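PDB 2F5X: BugD, which binds aspartic acid in its pocket and probably serves as the periplasmic solute receptor of a tripartite tricarboxylate transporter-type uptake system. Local coordinates for residues F102-T114 with G276-Q290. Sequence-based numbering, arbitrary orientation.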
ATOM      1  N   PHE A 102     -17.089  -4.038  -7.312  1.00  9.53           N
ATOM      2  CA  PHE A 102     -17.113  -2.598  -7.061  1.00  9.70           C
ATOM      3  C   PHE A 102     -17.424  -1.782  -8.300  1.00 10.07           C
ATOM      4  O   PHE A 102     -17.254  -2.253  -9.430  1.00 11.32           O
ATOM      5  CB  PHE A 102     -15.739  -2.138  -6.548  1.00  9.66           C
ATOM      6  CG  PHE A 102     -15.314  -2.811  -5.276  1.00  9.58           C
ATOM      7  CD1 PHE A 102     -15.691  -2.291  -4.036  1.00  8.63           C
ATOM      8  CD2 PHE A 102     -14.540  -3.967  -5.314  1.00  9.00           C
ATOM      9  CE1 PHE A 102     -15.300  -2.931  -2.845  1.00  7.31           C
ATOM     10  CE2 PHE A 102     -14.143  -4.594  -4.141  1.00  9.18           C
ATOM     11  CZ  PHE A 102     -14.530  -4.077  -2.905  1.00  9.03           C
ATOM     12  N   GLU A 103     -17.891  -0.557  -8.074  1.00  9.92           N
ATOM     13  CA  GLU A 103     -17.824   0.492  -9.081  1.00 10.48           C
ATOM     14  C   GLU A 103     -16.545   1.288  -8.788  1.00 10.57           C
ATOM     15  O   GLU A 103     -16.446   1.951  -7.747  1.00 10.12           O
ATOM     16  CB  GLU A 103     -19.046   1.420  -9.008  1.00 10.37           C
ATOM     17  CG  GLU A 103     -20.414   0.722  -9.016  1.00 12.09           C
ATOM     18  CD  GLU A 103     -20.670  -0.140 -10.245  1.00 13.08           C
ATOM     19  OE1 GLU A 103     -19.975   0.052 -11.265  1.00 14.16           O
ATOM     20  OE2 GLU A 103     -21.575  -1.014 -10.193  1.00 13.06           O
ATOM     21  N   PRO A 104     -15.558   1.225  -9.682  1.00 10.99           N
ATOM     22  CA  PRO A 104     -14.313   1.978  -9.466  1.00 10.81           C
ATOM     23  C   PRO A 104     -14.570   3.484  -9.554  1.00 10.81           C
ATOM     24  O   PRO A 104     -15.396   3.916 -10.376  1.00 10.99           O
ATOM     25  CB  PRO A 104     -13.391   1.503 -10.604  1.00 11.07           C
ATOM     26  CG  PRO A 104     -14.302   0.935 -11.644  1.00 12.44           C
ATOM     27  CD  PRO A 104     -15.547   0.453 -10.941  1.00 11.50           C
ATOM     28  N   ILE A 105     -13.915   4.251  -8.681  1.00 10.37           N
ATOM     29  CA  ILE A 105     -14.006   5.713  -8.718  1.00 10.23           C
ATOM     30  C   ILE A 105     -12.785   6.306  -9.416  1.00 10.53           C
ATOM     31  O   ILE A 105     -12.921   7.093 -10.350  1.00 11.03           O
ATOM     32  CB  ILE A 105     -14.185   6.314  -7.290  1.00 10.11           C
ATOM     33  CG1 ILE A 105     -15.376   5.689  -6.551  1.00 10.19           C
ATOM     34  CG2 ILE A 105     -14.318   7.853  -7.352  1.00 10.31           C
ATOM     35  CD1 ILE A 105     -16.708   5.678  -7.335  1.00 10.36           C
ATOM     36  N   GLY A 106     -11.589   5.950  -8.954  1.00 10.25           N
ATOM     37  CA  GLY A 106     -10.382   6.416  -9.611  1.00 10.22           C
ATOM     38  C   GLY A 106      -9.109   6.068  -8.877  1.00 10.22           C
ATOM     39  O   GLY A 106      -9.139   5.600  -7.729  1.00 11.00           O
ATOM     40  N   LEU A 107      -7.985   6.289  -9.552  1.00  9.97           N
ATOM     41  CA  LEU A 107      -6.675   6.179  -8.922  1.00  9.50           C
ATOM     42  C   LEU A 107      -6.417   7.398  -8.029  1.00  9.82           C
ATOM     43  O   LEU A 107      -7.083   8.428  -8.157  1.00  9.71           O
ATOM     44  CB  LEU A 107      -5.573   5.999  -9.971  1.00  9.38           C
ATOM     45  CG  LEU A 107      -5.580   4.580 -10.581  1.00  9.01           C
ATOM     46  CD1 LEU A 107      -4.909   4.540 -11.949  1.00 11.10           C
ATOM     47  CD2 LEU A 107      -4.918   3.567  -9.618  1.00 10.04           C
ATOM     48  N   VAL A 108      -5.458   7.255  -7.115  1.00  9.47           N
ATOM     49  CA  VAL A 108      -5.251   8.229  -6.044  1.00  9.57           C
ATOM     50  C   VAL A 108      -3.775   8.650  -5.981  1.00  9.39           C
ATOM     51  O   VAL A 108      -3.424   9.780  -6.346  1.00  9.36           O
ATOM     52  CB  VAL A 108      -5.740   7.645  -4.683  1.00  9.78           C
ATOM     53  CG1 VAL A 108      -5.508   8.617  -3.534  1.00 10.82           C
ATOM     54  CG2 VAL A 108      -7.230   7.255  -4.765  1.00  9.53           C
ATOM     55  N   VAL A 109      -2.915   7.735  -5.531  1.00  9.24           N
ATOM     56  CA  VAL A 109      -1.482   7.998  -5.416  1.00  9.15           C
ATOM     57  C   VAL A 109      -0.696   6.748  -5.811  1.00  9.70           C
ATOM     58  O   VAL A 109      -1.247   5.648  -5.846  1.00  9.97           O
ATOM     59  CB  VAL A 109      -1.054   8.410  -3.959  1.00  8.95           C
ATOM     60  CG1 VAL A 109      -1.602   9.776  -3.569  1.00  9.22           C
ATOM     61  CG2 VAL A 109      -1.459   7.336  -2.922  1.00  9.53           C
ATOM     62  N   ASP A 110       0.594   6.926  -6.084  1.00  9.24           N
ATOM     63  CA  ASP A 110       1.518   5.816  -6.303  1.00 10.03           C
ATOM     64  C   ASP A 110       2.695   6.013  -5.333  1.00  9.61           C
ATOM     65  O   ASP A 110       3.383   7.035  -5.385  1.00  9.76           O
ATOM     66  CB  ASP A 110       1.967   5.819  -7.772  1.00 10.44           C
ATOM     67  CG  ASP A 110       2.824   4.625  -8.141  1.00 12.66           C
ATOM     68  OD1 ASP A 110       3.001   3.695  -7.327  1.00 12.60           O
ATOM     69  OD2 ASP A 110       3.374   4.550  -9.260  1.00 17.36           O
ATOM     70  N   VAL A 111       2.900   5.044  -4.439  1.00  9.04           N
ATOM     71  CA  VAL A 111       3.847   5.188  -3.322  1.00  8.83           C
ATOM     72  C   VAL A 111       4.989   4.191  -3.448  1.00  9.03           C
ATOM     73  O   VAL A 111       4.745   2.991  -3.561  1.00  9.43           O
ATOM     74  CB  VAL A 111       3.126   4.995  -1.957  1.00  8.58           C
ATOM     75  CG1 VAL A 111       4.044   5.341  -0.764  1.00  8.30           C
ATOM     76  CG2 VAL A 111       1.848   5.851  -1.908  1.00  8.62           C
ATOM     77  N   PRO A 112       6.233   4.667  -3.388  1.00  8.93           N
ATOM     78  CA  PRO A 112       7.385   3.763  -3.443  1.00  9.15           C
ATOM     79  C   PRO A 112       7.645   3.127  -2.086  1.00  9.16           C
ATOM     80  O   PRO A 112       7.093   3.567  -1.069  1.00  8.90           O
ATOM     81  CB  PRO A 112       8.537   4.690  -3.851  1.00 10.07           C
ATOM     82  CG  PRO A 112       8.158   6.039  -3.263  1.00 10.14           C
ATOM     83  CD  PRO A 112       6.644   6.082  -3.279  1.00  9.12           C
HETATM   84  N   MSE A 113       8.464   2.085  -2.073  1.00  8.81           N
HETATM   85  CA  MSE A 113       8.796   1.411  -0.824  1.00  9.08           C
HETATM   86  C   MSE A 113      10.287   1.500  -0.471  1.00  8.72           C
HETATM   87  O   MSE A 113      11.139   1.733  -1.344  1.00  8.86           O
HETATM   88  CB  MSE A 113       8.288  -0.029  -0.857  1.00  8.30           C
HETATM   89  CG  MSE A 113       6.778  -0.097  -1.139  1.00 10.39           C
HETATM   90 SE   MSE A 113       6.154  -1.899  -1.166  1.00 13.62          SE
HETATM   91  CE  MSE A 113       6.141  -2.169   0.800  1.00 10.57           C
ATOM     92  N   THR A 114      10.574   1.345   0.821  1.00  8.67           N
ATOM     93  CA  THR A 114      11.929   1.330   1.352  1.00  8.87           C
ATOM     94  C   THR A 114      12.175   0.038   2.108  1.00  9.09           C
ATOM     95  O   THR A 114      11.324  -0.388   2.899  1.00  8.92           O
ATOM     96  CB  THR A 114      12.139   2.493   2.356  1.00  8.56           C
ATOM     97  OG1 THR A 114      11.083   2.475   3.336  1.00  9.03           O
ATOM     98  CG2 THR A 114      12.009   3.848   1.651  1.00  8.58           C
ATOM     99  N   GLY A 276       6.759  11.262  -0.225  1.00 12.16           N
ATOM    100  CA  GLY A 276       7.313  10.545  -1.363  1.00 12.38           C
ATOM    101  C   GLY A 276       6.288   9.920  -2.290  1.00 12.82           C
ATOM    102  O   GLY A 276       6.651   9.172  -3.212  1.00 12.75           O
ATOM    103  N   ALA A 277       5.016  10.239  -2.062  1.00 12.44           N
ATOM    104  CA  ALA A 277       3.933   9.717  -2.887  1.00 12.77           C
ATOM    105  C   ALA A 277       3.713  10.567  -4.128  1.00 13.15           C
ATOM    106  O   ALA A 277       3.693  11.801  -4.053  1.00 14.12           O
ATOM    107  CB  ALA A 277       2.641   9.614  -2.083  1.00 12.49           C
ATOM    108  N   GLU A 278       3.565   9.905  -5.270  1.00 12.73           N
ATOM    109  CA  GLU A 278       3.175  10.575  -6.504  1.00 13.37           C
ATOM    110  C   GLU A 278       1.656  10.650  -6.537  1.00 12.42           C
ATOM    111  O   GLU A 278       0.990   9.632  -6.367  1.00 12.58           O
ATOM    112  CB  GLU A 278       3.662   9.777  -7.719  1.00 13.91           C
ATOM    113  CG  GLU A 278       3.115  10.317  -9.041  1.00 18.69           C
ATOM    114  CD  GLU A 278       3.422   9.441 -10.242  1.00 23.53           C
ATOM    115  OE1 GLU A 278       3.413   9.992 -11.368  1.00 27.37           O
ATOM    116  OE2 GLU A 278       3.643   8.215 -10.079  1.00 26.69           O
ATOM    117  N   VAL A 279       1.109  11.843  -6.760  1.00 12.24           N
ATOM    118  CA  VAL A 279      -0.339  12.000  -6.842  1.00 11.63           C
ATOM    119  C   VAL A 279      -0.766  11.745  -8.284  1.00 11.77           C
ATOM    120  O   VAL A 279      -0.197  12.324  -9.216  1.00 11.54           O
ATOM    121  CB  VAL A 279      -0.805  13.407  -6.366  1.00 11.60           C
ATOM    122  CG1 VAL A 279      -2.329  13.527  -6.436  1.00 11.34           C
ATOM    123  CG2 VAL A 279      -0.327  13.677  -4.941  1.00 11.92           C
ATOM    124  N   LEU A 280      -1.754  10.867  -8.459  1.00 11.19           N
ATOM    125  CA  LEU A 280      -2.206  10.454  -9.791  1.00 11.06           C
ATOM    126  C   LEU A 280      -3.375  11.334 -10.240  1.00 10.87           C
ATOM    127  O   LEU A 280      -4.459  10.855 -10.567  1.00 11.01           O
ATOM    128  CB  LEU A 280      -2.558   8.954  -9.786  1.00 10.60           C
ATOM    129  CG  LEU A 280      -1.379   8.047  -9.382  1.00 11.04           C
ATOM    130  CD1 LEU A 280      -1.779   6.580  -9.331  1.00 11.41           C
ATOM    131  CD2 LEU A 280      -0.192   8.242 -10.336  1.00 12.16           C
ATOM    132  N   THR A 281      -3.102  12.637 -10.285  1.00 11.22           N
ATOM    133  CA  THR A 281      -4.115  13.677 -10.395  1.00 11.78           C
ATOM    134  C   THR A 281      -5.033  13.532 -11.602  1.00 11.81           C
ATOM    135  O   THR A 281      -6.245  13.762 -11.503  1.00 11.87           O
ATOM    136  CB  THR A 281      -3.412  15.039 -10.446  1.00 11.71           C
ATOM    137  OG1 THR A 281      -2.329  15.040  -9.502  1.00 13.06           O
ATOM    138  CG2 THR A 281      -4.342  16.130  -9.942  1.00 13.13           C
ATOM    139  N   ASN A 282      -4.454  13.127 -12.727  1.00 11.43           N
ATOM    140  CA  ASN A 282      -5.194  13.031 -13.976  1.00 12.00           C
ATOM    141  C   ASN A 282      -5.716  11.623 -14.266  1.00 11.80           C
ATOM    142  O   ASN A 282      -6.221  11.347 -15.359  1.00 11.97           O
ATOM    143  CB  ASN A 282      -4.336  13.534 -15.143  1.00 12.17           C
ATOM    144  CG  ASN A 282      -5.168  13.831 -16.379  1.00 12.59           C
ATOM    145  OD1 ASN A 282      -6.219  14.458 -16.285  1.00 12.64           O
ATOM    146  ND2 ASN A 282      -4.718  13.346 -17.539  1.00 13.56           N
ATOM    147  N   GLU A 283      -5.605  10.745 -13.274  1.00 12.10           N
ATOM    148  CA  GLU A 283      -6.054   9.362 -13.407  1.00 12.14           C
ATOM    149  C   GLU A 283      -7.135   9.004 -12.392  1.00 12.07           C
ATOM    150  O   GLU A 283      -7.402   7.819 -12.150  1.00 12.52           O
ATOM    151  CB  GLU A 283      -4.860   8.406 -13.294  1.00 12.67           C
ATOM    152  CG  GLU A 283      -3.867   8.545 -14.439  1.00 16.01           C
ATOM    153  CD  GLU A 283      -2.873   9.661 -14.215  1.00 19.70           C
ATOM    154  OE1 GLU A 283      -2.495   9.889 -13.044  1.00 21.61           O
ATOM    155  OE2 GLU A 283      -2.468  10.319 -15.202  1.00 21.75           O
ATOM    156  N   ALA A 284      -7.774  10.028 -11.829  1.00 12.18           N
ATOM    157  CA  ALA A 284      -8.870   9.838 -10.882  1.00 12.32           C
ATOM    158  C   ALA A 284     -10.203   9.701 -11.627  1.00 12.54           C
ATOM    159  O   ALA A 284     -11.094  10.545 -11.520  1.00 13.00           O
ATOM    160  CB  ALA A 284      -8.905  10.985  -9.861  1.00 12.27           C
ATOM    161  N   ASN A 285     -10.314   8.632 -12.408  1.00 12.40           N
ATOM    162  CA  ASN A 285     -11.548   8.323 -13.121  1.00 12.73           C
ATOM    163  C   ASN A 285     -11.739   6.816 -13.151  1.00 12.45           C
ATOM    164  O   ASN A 285     -10.753   6.073 -13.001  1.00 12.16           O
ATOM    165  CB  ASN A 285     -11.557   8.927 -14.535  1.00 13.28           C
ATOM    166  CG  ASN A 285     -10.404   8.446 -15.390  1.00 14.53           C
ATOM    167  OD1 ASN A 285     -10.404   7.317 -15.874  1.00 15.84           O
ATOM    168  ND2 ASN A 285      -9.425   9.321 -15.602  1.00 16.16           N
ATOM    169  N   PRO A 286     -12.990   6.355 -13.281  1.00 12.52           N
ATOM    170  CA  PRO A 286     -13.283   4.915 -13.213  1.00 12.68           C
ATOM    171  C   PRO A 286     -12.505   4.086 -14.224  1.00 12.91           C
ATOM    172  O   PRO A 286     -12.020   3.003 -13.884  1.00 13.07           O
ATOM    173  CB  PRO A 286     -14.785   4.865 -13.503  1.00 12.77           C
ATOM    174  CG  PRO A 286     -15.269   6.153 -12.905  1.00 12.18           C
ATOM    175  CD  PRO A 286     -14.233   7.146 -13.402  1.00 12.37           C
ATOM    176  N   GLU A 287     -12.382   4.588 -15.446  1.00 13.40           N
ATOM    177  CA  GLU A 287     -11.709   3.839 -16.508  1.00 14.02           C
ATOM    178  C   GLU A 287     -10.233   3.578 -16.212  1.00 13.59           C
ATOM    179  O   GLU A 287      -9.720   2.487 -16.487  1.00 13.55           O
ATOM    180  CB  GLU A 287     -11.878   4.558 -17.843  1.00 14.90           C
ATOM    181  CG  GLU A 287     -13.331   4.616 -18.315  1.00 19.52           C
ATOM    182  CD  GLU A 287     -14.116   5.839 -17.833  1.00 24.21           C
ATOM    183  OE1 GLU A 287     -13.615   6.662 -17.022  1.00 23.95           O
ATOM    184  OE2 GLU A 287     -15.273   5.982 -18.287  1.00 28.05           O
ATOM    185  N   ALA A 288      -9.548   4.575 -15.650  1.00 13.01           N
ATOM    186  CA  ALA A 288      -8.129   4.433 -15.331  1.00 12.08           C
ATOM    187  C   ALA A 288      -7.922   3.381 -14.243  1.00 11.76           C
ATOM    188  O   ALA A 288      -7.013   2.552 -14.336  1.00 11.60           O
ATOM    189  CB  ALA A 288      -7.527   5.771 -14.920  1.00 12.77           C
ATOM    190  N   LEU A 289      -8.778   3.398 -13.225  1.00 10.76           N
ATOM    191  CA  LEU A 289      -8.666   2.416 -12.149  1.00 10.60           C
ATOM    192  C   LEU A 289      -9.005   1.008 -12.652  1.00 11.07           C
ATOM    193  O   LEU A 289      -8.302   0.044 -12.333  1.00 10.82           O
ATOM    194  CB  LEU A 289      -9.525   2.817 -10.945  1.00 10.38           C
ATOM    195  CG  LEU A 289      -9.506   1.848  -9.749  1.00  9.46           C
ATOM    196  CD1 LEU A 289      -8.074   1.609  -9.275  1.00 10.01           C
ATOM    197  CD2 LEU A 289     -10.375   2.385  -8.620  1.00  9.54           C
ATOM    198  N   GLN A 290     -10.051   0.900 -13.475  1.00 11.40           N
ATOM    199  CA  GLN A 290     -10.452  -0.403 -14.024  1.00 11.81           C
ATOM    200  C   GLN A 290      -9.292  -0.990 -14.843  1.00 11.86           C
ATOM    201  O   GLN A 290      -8.964  -2.169 -14.703  1.00 11.49           O
ATOM    202  CB  GLN A 290     -11.723  -0.254 -14.875  1.00 12.41           C
ATOM    203  CG  GLN A 290     -12.152  -1.516 -15.641  1.00 14.88           C
ATOM    204  CD  GLN A 290     -13.339  -1.265 -16.558  1.00 18.21           C
ATOM    205  OE1 GLN A 290     -13.435  -0.207 -17.192  1.00 19.85           O
ATOM    206  NE2 GLN A 290     -14.248  -2.238 -16.633  1.00 20.65           N
TER
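Pro104 CB meets the first turn of helix 286-290 3.7 Å from Leu289 CD2; the axes of the short strand and helix segments cross at 78°. At Gly106, half of a classic beta bulge against Met241, the CA atoms of Gly106 and Ala284 close to 4.0 Å, and Gly106 CA-H points to Asn285 O. Leu107 N donates to Glu283 O. Its CG lies anti to the carbonyl carbon (chi1 -74°), turning the methyls helixward: CD2 is 3.7 Å from Leu289 CD1, and CD1 touches Ala288 O and CB. Buried Leu107 O has no hydrogen-bond partner; Ala284 CA-H approaches it at 3.6 Å. Val108 O takes a nearly straight bond from Leu280 N, the donor above the carbonyl plane; Leu280 CD1 reaches Leu107 CB and, at 3.6 Å, Val109 O. Val109 and Val279 form a non-hydrogen-bonded antiparallel pair. Asp110 and Glu278, the hydrogen-bonded pair (Asp110 N to Glu278 O 2.7 Å), occupy the opposite face; Asp110 OD2 is 3.8 Å from Glu278 OE2, carboxylate planes 24° apart, which may slightly raise proton affinity. Val111 CG2 packs on Ala277 CB. Inverse gamma turns at Leu280 and Ala284 lead from strand 278-279 to the helix N-capped by Asn285. Strand 236-244 pairs along the other edge; helices 266-274 and 249-263 cover Val109 and Ile105.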